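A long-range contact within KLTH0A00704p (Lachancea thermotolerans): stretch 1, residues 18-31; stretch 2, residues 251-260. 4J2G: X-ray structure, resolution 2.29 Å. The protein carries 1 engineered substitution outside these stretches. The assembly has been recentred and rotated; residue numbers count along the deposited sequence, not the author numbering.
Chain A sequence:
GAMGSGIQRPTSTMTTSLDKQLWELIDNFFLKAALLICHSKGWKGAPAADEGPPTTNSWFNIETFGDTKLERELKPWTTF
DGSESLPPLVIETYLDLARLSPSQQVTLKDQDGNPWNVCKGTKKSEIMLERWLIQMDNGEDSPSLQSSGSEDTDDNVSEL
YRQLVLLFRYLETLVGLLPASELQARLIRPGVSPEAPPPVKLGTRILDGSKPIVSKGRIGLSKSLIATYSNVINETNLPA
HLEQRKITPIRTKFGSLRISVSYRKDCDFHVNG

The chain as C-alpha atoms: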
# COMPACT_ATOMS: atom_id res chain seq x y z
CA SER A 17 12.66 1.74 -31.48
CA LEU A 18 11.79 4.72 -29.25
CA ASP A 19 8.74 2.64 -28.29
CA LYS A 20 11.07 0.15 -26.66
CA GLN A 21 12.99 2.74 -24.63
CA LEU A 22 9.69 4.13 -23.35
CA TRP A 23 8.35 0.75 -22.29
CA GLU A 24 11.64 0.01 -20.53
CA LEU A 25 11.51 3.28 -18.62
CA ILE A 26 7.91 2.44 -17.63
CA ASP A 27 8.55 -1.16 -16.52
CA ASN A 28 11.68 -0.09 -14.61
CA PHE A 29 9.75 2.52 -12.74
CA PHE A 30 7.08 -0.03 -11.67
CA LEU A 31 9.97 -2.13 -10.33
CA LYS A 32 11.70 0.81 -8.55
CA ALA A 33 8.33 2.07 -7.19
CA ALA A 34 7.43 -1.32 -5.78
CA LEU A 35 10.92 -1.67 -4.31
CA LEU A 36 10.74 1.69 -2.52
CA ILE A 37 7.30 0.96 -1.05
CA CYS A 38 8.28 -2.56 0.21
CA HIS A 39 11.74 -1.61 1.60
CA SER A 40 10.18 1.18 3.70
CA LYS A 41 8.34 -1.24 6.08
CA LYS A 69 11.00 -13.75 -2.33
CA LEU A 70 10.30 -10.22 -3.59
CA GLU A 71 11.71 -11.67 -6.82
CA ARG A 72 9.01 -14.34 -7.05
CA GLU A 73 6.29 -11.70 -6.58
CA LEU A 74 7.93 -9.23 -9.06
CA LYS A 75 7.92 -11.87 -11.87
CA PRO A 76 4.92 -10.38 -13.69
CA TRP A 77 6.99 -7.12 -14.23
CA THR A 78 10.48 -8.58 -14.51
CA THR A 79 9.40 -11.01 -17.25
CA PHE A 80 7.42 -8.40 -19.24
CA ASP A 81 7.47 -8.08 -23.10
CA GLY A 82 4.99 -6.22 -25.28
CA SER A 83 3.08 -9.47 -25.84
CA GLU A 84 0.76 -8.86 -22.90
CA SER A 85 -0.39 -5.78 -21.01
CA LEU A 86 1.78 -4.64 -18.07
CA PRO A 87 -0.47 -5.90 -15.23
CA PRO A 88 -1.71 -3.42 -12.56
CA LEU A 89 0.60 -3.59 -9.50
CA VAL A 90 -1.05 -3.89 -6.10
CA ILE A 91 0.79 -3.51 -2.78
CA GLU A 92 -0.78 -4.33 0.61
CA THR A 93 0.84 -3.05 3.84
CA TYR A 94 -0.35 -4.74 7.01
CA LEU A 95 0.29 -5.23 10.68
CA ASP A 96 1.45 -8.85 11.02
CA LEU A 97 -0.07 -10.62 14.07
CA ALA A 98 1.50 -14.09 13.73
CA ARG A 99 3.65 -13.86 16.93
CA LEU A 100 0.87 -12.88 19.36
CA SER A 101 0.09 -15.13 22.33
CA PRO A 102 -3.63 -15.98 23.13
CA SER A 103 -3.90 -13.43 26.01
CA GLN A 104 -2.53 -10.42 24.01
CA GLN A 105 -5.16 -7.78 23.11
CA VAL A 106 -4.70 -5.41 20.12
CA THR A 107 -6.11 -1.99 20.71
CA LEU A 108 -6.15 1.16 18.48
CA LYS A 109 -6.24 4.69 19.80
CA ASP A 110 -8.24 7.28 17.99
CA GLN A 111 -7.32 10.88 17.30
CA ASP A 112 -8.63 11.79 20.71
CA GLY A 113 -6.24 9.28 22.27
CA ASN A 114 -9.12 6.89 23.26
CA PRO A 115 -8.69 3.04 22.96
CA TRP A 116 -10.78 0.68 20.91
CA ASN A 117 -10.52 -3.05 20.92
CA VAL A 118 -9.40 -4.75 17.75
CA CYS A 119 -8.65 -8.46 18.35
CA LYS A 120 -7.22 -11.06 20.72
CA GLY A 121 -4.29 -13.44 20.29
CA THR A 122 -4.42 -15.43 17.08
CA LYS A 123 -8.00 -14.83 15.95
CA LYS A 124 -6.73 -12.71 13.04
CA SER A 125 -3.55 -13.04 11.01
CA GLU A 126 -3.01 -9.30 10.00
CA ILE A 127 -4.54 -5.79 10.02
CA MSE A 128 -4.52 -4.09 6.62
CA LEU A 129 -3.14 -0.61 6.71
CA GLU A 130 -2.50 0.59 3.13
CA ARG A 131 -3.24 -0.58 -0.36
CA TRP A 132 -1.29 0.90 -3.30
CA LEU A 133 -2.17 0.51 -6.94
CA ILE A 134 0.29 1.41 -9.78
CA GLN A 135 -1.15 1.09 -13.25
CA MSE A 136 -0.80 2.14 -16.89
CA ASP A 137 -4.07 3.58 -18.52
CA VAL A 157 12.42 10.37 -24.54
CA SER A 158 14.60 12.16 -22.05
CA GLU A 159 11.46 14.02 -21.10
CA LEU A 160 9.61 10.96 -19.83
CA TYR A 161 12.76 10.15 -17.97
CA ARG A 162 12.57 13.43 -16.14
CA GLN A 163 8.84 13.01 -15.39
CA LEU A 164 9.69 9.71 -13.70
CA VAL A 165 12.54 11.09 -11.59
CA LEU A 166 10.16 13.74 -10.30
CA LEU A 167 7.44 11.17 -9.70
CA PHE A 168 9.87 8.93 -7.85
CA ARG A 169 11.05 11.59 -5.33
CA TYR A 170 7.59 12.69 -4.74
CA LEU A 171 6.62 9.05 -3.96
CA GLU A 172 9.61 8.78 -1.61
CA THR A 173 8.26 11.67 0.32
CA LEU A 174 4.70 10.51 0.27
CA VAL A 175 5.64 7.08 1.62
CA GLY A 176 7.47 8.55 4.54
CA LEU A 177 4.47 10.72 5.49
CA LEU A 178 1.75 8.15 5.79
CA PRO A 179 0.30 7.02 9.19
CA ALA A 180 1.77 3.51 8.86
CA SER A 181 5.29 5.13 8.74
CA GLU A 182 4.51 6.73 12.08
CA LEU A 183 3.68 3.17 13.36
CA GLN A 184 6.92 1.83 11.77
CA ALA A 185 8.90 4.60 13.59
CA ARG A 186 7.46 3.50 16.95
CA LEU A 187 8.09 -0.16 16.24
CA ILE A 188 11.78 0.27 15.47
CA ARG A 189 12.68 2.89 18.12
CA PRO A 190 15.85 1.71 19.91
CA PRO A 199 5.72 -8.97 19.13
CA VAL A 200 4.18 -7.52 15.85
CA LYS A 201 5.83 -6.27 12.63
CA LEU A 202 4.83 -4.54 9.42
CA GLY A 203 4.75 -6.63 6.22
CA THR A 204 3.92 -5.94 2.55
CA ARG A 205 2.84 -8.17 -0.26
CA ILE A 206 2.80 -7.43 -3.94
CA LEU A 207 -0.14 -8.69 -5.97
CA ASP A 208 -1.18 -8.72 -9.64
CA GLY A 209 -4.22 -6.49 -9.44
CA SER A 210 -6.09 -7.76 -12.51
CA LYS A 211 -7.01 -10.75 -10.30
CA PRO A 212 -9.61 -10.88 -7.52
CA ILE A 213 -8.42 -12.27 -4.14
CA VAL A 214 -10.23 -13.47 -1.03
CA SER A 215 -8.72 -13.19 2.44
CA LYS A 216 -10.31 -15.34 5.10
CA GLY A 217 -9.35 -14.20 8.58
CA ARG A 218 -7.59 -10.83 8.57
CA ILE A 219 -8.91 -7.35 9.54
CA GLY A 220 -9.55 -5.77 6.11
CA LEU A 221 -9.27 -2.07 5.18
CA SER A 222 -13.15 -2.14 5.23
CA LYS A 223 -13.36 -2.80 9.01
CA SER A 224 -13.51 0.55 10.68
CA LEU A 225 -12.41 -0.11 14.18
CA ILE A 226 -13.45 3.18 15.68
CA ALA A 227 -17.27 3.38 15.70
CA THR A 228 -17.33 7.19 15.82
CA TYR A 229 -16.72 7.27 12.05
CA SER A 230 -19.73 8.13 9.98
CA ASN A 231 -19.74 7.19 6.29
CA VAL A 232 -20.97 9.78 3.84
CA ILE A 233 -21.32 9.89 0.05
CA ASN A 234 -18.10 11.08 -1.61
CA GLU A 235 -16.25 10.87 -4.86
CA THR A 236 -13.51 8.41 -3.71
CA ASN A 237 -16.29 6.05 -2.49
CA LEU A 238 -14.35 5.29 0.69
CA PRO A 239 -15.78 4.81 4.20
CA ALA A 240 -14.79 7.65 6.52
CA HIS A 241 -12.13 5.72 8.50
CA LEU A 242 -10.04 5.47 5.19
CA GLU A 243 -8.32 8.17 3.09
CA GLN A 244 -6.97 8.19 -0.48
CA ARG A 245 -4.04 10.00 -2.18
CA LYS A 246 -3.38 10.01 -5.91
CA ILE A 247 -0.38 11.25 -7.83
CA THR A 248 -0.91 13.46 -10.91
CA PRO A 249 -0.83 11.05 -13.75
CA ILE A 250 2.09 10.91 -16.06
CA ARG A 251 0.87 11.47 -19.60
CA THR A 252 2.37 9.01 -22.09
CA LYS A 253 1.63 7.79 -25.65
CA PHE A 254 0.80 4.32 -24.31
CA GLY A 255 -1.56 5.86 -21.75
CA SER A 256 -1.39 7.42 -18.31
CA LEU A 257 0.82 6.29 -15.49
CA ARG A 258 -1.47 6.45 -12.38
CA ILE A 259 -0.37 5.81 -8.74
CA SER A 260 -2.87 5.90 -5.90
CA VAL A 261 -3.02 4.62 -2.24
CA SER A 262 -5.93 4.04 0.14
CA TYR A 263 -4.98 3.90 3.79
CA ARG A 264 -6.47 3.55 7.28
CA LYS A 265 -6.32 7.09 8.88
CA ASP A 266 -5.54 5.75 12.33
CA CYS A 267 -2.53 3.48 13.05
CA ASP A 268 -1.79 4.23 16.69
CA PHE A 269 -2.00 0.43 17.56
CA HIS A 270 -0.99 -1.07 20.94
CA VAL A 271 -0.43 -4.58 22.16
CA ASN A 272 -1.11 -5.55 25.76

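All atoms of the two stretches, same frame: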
# COMPACT_ATOMS: atom_id res chain seq x y z
N LEU A 18 12.21 3.84 -30.32
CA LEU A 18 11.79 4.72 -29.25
C LEU A 18 10.79 3.96 -28.36
O LEU A 18 10.97 3.89 -27.14
CB LEU A 18 11.12 6.00 -29.84
CG LEU A 18 12.13 6.92 -30.63
CD1 LEU A 18 11.44 8.25 -31.07
CD2 LEU A 18 13.25 7.28 -29.67
N ASP A 19 9.80 3.35 -28.99
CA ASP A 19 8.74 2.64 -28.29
C ASP A 19 9.25 1.57 -27.33
O ASP A 19 8.55 1.20 -26.38
CB ASP A 19 7.75 2.04 -29.30
CG ASP A 19 7.30 3.06 -30.34
OD1 ASP A 19 7.18 4.26 -30.00
OD2 ASP A 19 7.09 2.66 -31.51
N LYS A 20 10.47 1.11 -27.56
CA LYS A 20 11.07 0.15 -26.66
C LYS A 20 11.82 0.84 -25.51
O LYS A 20 11.96 0.27 -24.43
CB LYS A 20 11.98 -0.81 -27.41
CG LYS A 20 11.26 -1.93 -28.13
CD LYS A 20 12.26 -2.85 -28.83
CE LYS A 20 11.63 -4.16 -29.32
NZ LYS A 20 12.53 -4.89 -30.26
N GLN A 21 12.32 2.06 -25.74
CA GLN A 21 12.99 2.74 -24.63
C GLN A 21 11.93 3.12 -23.59
O GLN A 21 12.09 2.87 -22.41
CB GLN A 21 13.80 3.95 -25.11
CG GLN A 21 15.14 3.61 -25.77
CD GLN A 21 15.13 3.85 -27.27
OE1 GLN A 21 14.66 4.88 -27.73
NE2 GLN A 21 15.66 2.89 -28.04
N LEU A 22 10.83 3.69 -24.10
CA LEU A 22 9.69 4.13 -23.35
C LEU A 22 9.10 3.03 -22.47
O LEU A 22 9.04 3.17 -21.24
CB LEU A 22 8.64 4.68 -24.31
CG LEU A 22 8.52 6.19 -24.50
CD1 LEU A 22 9.84 6.94 -24.42
CD2 LEU A 22 7.83 6.46 -25.82
N TRP A 23 8.72 1.91 -23.09
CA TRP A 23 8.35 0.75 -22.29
C TRP A 23 9.37 0.31 -21.26
O TRP A 23 8.97 -0.07 -20.17
CB TRP A 23 7.86 -0.41 -23.11
CG TRP A 23 6.42 -0.32 -23.30
CD1 TRP A 23 5.48 -0.01 -22.35
CD2 TRP A 23 5.71 -0.55 -24.51
NE1 TRP A 23 4.22 -0.04 -22.91
CE2 TRP A 23 4.33 -0.37 -24.23
CE3 TRP A 23 6.10 -0.92 -25.81
CZ2 TRP A 23 3.34 -0.54 -25.21
CZ3 TRP A 23 5.11 -1.08 -26.79
CH2 TRP A 23 3.75 -0.89 -26.48
N GLU A 24 10.67 0.42 -21.54
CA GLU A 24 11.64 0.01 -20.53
C GLU A 24 11.77 1.00 -19.36
O GLU A 24 12.08 0.60 -18.22
CB GLU A 24 13.02 -0.23 -21.12
CG GLU A 24 13.20 -1.61 -21.73
CD GLU A 24 14.66 -1.89 -22.10
OE1 GLU A 24 14.88 -2.78 -22.96
OE2 GLU A 24 15.57 -1.24 -21.51
N LEU A 25 11.57 2.28 -19.65
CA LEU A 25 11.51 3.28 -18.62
C LEU A 25 10.29 2.92 -17.72
O LEU A 25 10.43 2.69 -16.53
CB LEU A 25 11.34 4.65 -19.27
CG LEU A 25 12.31 5.79 -18.95
CD1 LEU A 25 13.75 5.31 -18.75
CD2 LEU A 25 12.26 6.88 -20.03
N ILE A 26 9.12 2.78 -18.33
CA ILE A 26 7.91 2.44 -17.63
C ILE A 26 8.04 1.22 -16.70
O ILE A 26 7.83 1.34 -15.48
CB ILE A 26 6.71 2.35 -18.57
CG1 ILE A 26 6.44 3.73 -19.17
CG2 ILE A 26 5.46 1.91 -17.79
CD1 ILE A 26 5.70 3.71 -20.49
N ASP A 27 8.42 0.09 -17.27
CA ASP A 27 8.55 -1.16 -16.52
C ASP A 27 9.57 -1.05 -15.36
O ASP A 27 9.39 -1.65 -14.28
CB ASP A 27 8.91 -2.29 -17.47
CG ASP A 27 9.09 -3.64 -16.78
OD1 ASP A 27 8.19 -4.18 -16.09
OD2 ASP A 27 10.17 -4.19 -16.95
N ASN A 28 10.62 -0.26 -15.58
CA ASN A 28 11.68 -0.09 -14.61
C ASN A 28 11.18 0.76 -13.44
O ASN A 28 11.55 0.54 -12.28
CB ASN A 28 12.90 0.60 -15.23
CG ASN A 28 13.83 -0.37 -15.96
OD1 ASN A 28 13.80 -1.59 -15.78
ND2 ASN A 28 14.70 0.20 -16.78
N PHE A 29 10.32 1.71 -13.76
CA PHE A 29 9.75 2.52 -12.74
C PHE A 29 8.85 1.65 -11.81
O PHE A 29 8.98 1.69 -10.56
CB PHE A 29 8.91 3.59 -13.35
CG PHE A 29 8.43 4.53 -12.36
CD1 PHE A 29 9.31 5.50 -11.84
CD2 PHE A 29 7.16 4.39 -11.84
CE1 PHE A 29 8.89 6.36 -10.84
CE2 PHE A 29 6.73 5.23 -10.83
CZ PHE A 29 7.60 6.20 -10.32
N PHE A 30 7.95 0.89 -12.41
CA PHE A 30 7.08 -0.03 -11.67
C PHE A 30 7.92 -0.82 -10.68
O PHE A 30 7.58 -0.87 -9.50
CB PHE A 30 6.43 -1.04 -12.58
CG PHE A 30 5.12 -0.63 -13.09
CD1 PHE A 30 4.97 0.55 -13.85
CD2 PHE A 30 4.01 -1.42 -12.83
CE1 PHE A 30 3.71 0.90 -14.32
CE2 PHE A 30 2.75 -1.06 -13.26
CZ PHE A 30 2.60 0.08 -14.05
N LEU A 31 9.01 -1.40 -11.17
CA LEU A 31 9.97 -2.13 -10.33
C LEU A 31 10.58 -1.28 -9.23
O LEU A 31 10.51 -1.68 -8.08
CB LEU A 31 11.08 -2.76 -11.15
CG LEU A 31 10.66 -3.82 -12.19
CD1 LEU A 31 11.89 -4.25 -13.03
CD2 LEU A 31 10.02 -5.03 -11.56
N ARG A 251 1.42 11.59 -18.26
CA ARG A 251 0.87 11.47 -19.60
C ARG A 251 1.92 10.83 -20.50
O ARG A 251 3.05 11.32 -20.58
CB ARG A 251 0.46 12.84 -20.14
CG ARG A 251 -1.04 13.12 -20.06
CD ARG A 251 -1.53 13.44 -18.65
NE ARG A 251 -2.81 12.75 -18.38
CZ ARG A 251 -3.68 13.11 -17.43
NH1 ARG A 251 -3.41 14.16 -16.64
NH2 ARG A 251 -4.81 12.41 -17.27
N THR A 252 1.54 9.70 -21.11
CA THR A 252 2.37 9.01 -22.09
C THR A 252 1.57 8.44 -23.30
O THR A 252 0.35 8.16 -23.21
CB THR A 252 3.16 7.88 -21.43
OG1 THR A 252 4.47 7.86 -21.98
CG2 THR A 252 2.49 6.53 -21.64
N LYS A 253 2.27 8.26 -24.42
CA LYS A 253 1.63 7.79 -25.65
C LYS A 253 0.91 6.45 -25.48
O LYS A 253 -0.13 6.21 -26.10
CB LYS A 253 2.64 7.73 -26.79
CG LYS A 253 3.85 6.83 -26.57
CD LYS A 253 4.83 7.01 -27.73
CE LYS A 253 5.28 8.46 -27.86
NZ LYS A 253 5.60 8.84 -29.27
N PHE A 254 1.45 5.59 -24.64
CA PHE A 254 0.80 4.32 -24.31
C PHE A 254 -0.31 4.44 -23.29
O PHE A 254 -0.96 3.46 -22.98
CB PHE A 254 1.83 3.32 -23.81
CG PHE A 254 3.11 3.36 -24.56
CD1 PHE A 254 3.19 2.87 -25.87
CD2 PHE A 254 4.25 3.90 -23.98
CE1 PHE A 254 4.38 2.90 -26.58
CE2 PHE A 254 5.44 3.93 -24.68
CZ PHE A 254 5.51 3.42 -25.98
N GLY A 255 -0.54 5.65 -22.78
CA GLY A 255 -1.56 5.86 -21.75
C GLY A 255 -1.06 6.69 -20.57
O GLY A 255 -0.02 7.38 -20.65
N SER A 256 -1.80 6.65 -19.47
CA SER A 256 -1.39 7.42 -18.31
C SER A 256 -0.80 6.55 -17.21
O SER A 256 -1.32 5.45 -16.88
CB SER A 256 -2.54 8.25 -17.80
OG SER A 256 -2.80 9.27 -18.72
N LEU A 257 0.30 7.00 -16.66
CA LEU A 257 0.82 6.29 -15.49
C LEU A 257 0.13 6.83 -14.22
O LEU A 257 0.28 7.98 -13.90
CB LEU A 257 2.33 6.37 -15.44
CG LEU A 257 3.19 5.25 -14.82
CD1 LEU A 257 4.57 5.85 -14.61
CD2 LEU A 257 2.73 4.64 -13.50
N ARG A 258 -0.66 5.99 -13.54
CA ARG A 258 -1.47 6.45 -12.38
C ARG A 258 -1.04 5.64 -11.13
O ARG A 258 -1.06 4.39 -11.16
CB ARG A 258 -2.97 6.17 -12.60
CG ARG A 258 -3.63 6.92 -13.75
CD ARG A 258 -5.11 6.65 -13.89
NE ARG A 258 -5.73 7.25 -15.09
CZ ARG A 258 -5.98 8.55 -15.32
NH1 ARG A 258 -5.69 9.52 -14.45
NH2 ARG A 258 -6.57 8.90 -16.46
N ILE A 259 -0.65 6.36 -10.07
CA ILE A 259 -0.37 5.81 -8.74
C ILE A 259 -1.36 6.35 -7.74
O ILE A 259 -1.54 7.55 -7.63
CB ILE A 259 1.03 6.22 -8.22
CG1 ILE A 259 2.07 5.66 -9.19
CG2 ILE A 259 1.27 5.61 -6.78
CD1 ILE A 259 3.42 6.30 -9.11
N SER A 260 -1.99 5.48 -7.00
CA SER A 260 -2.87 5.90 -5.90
C SER A 260 -2.68 4.97 -4.65
O SER A 260 -2.12 3.91 -4.78
CB SER A 260 -4.30 5.88 -6.36
OG SER A 260 -4.60 4.50 -6.69

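Stretch 1 is a single helix, residues 18-31, which runs on later in the chain. Stretch 2 is the end of one strand, a tight turn, and the start of the next strand, residues 255-260. Touching residues are at least 226 apart in sequence. The helix and strand 255-260 run nearly parallel, with 7° between their N-to-C directions. Their axes come no closer than 11.4 Å. That spacing leaves room for a layer of side chains, and side chains fill it. No hydrogen bond crosses the contact. It is held by shape and by apolar packing, with about 482 Å² buried in total.

Within the helix the backbone bonds regularly, for example Ile 26 N to Leu 22 O and Phe 30 N to Ile 26 O. In stretch 2, a type I beta turn spans Thr 252 to Gly 255, closed by Gly 255 N to Thr 252 O at 2.7 Å. Gly 255 has phi/psi of 132/-165. A CB at these angles would be jammed against the carbonyl O of Phe 254, so the position calls for glycine.

The turn presents the main bump, Phe 254. It is by far the most covered residue of the contact, with 120 Å² masked by the helix. Its ring enters a hollow formed by Asp 19, Leu 22, Trp 23 and Ile 26, residues that recur on one side of the helix. Trp 23 provides a flat wall. Its CA-to-CB bond points sideways, but its end comes nearer, and its six-membered ring stacks face to face on the Phe 254 ring. The centroids are 4.2 Å apart and the planes 20° from each other. Leu 22 closes the hollow at the ring edge, where Leu 22 CB lies 3.3 Å from Phe 254 CE2, a tight fit. Ile 26 CD1 reaches Phe 254 CD2 at 3.8 Å. At the tip of the ring, Phe 254 CZ is 3.8 Å from Asp 19 O.

Lys 253 covers one flank of this site. Its aliphatic part does the packing, with Lys 253 CD 3.6 Å from Leu 22 CD2. Its charged end makes no salt bridge to Asp 19. Thr 252 adds a light touch: its CG2 is 4.4 Å from Ile 26 CD1.

Farther along, Leu 257 is the second bump. It points toward the helix and touches both Phe 29 and Phe 30. Leu 257 CD1 is 4.1 Å from Phe 29 CD2, and Leu 257 CD2 is 4.0 Å from Phe 30 CE1. The two methyls thus reach different rings. Ile 259 extends the patch: its CD1 meets the edge of the Phe 29 ring, 3.9 Å from Phe 29 CE2. Ser 256 and Arg 258, which alternate with these residues along the strand, make no contact with the helix. The inner strand residues are all apolar and buried, as are the phenylalanines they meet.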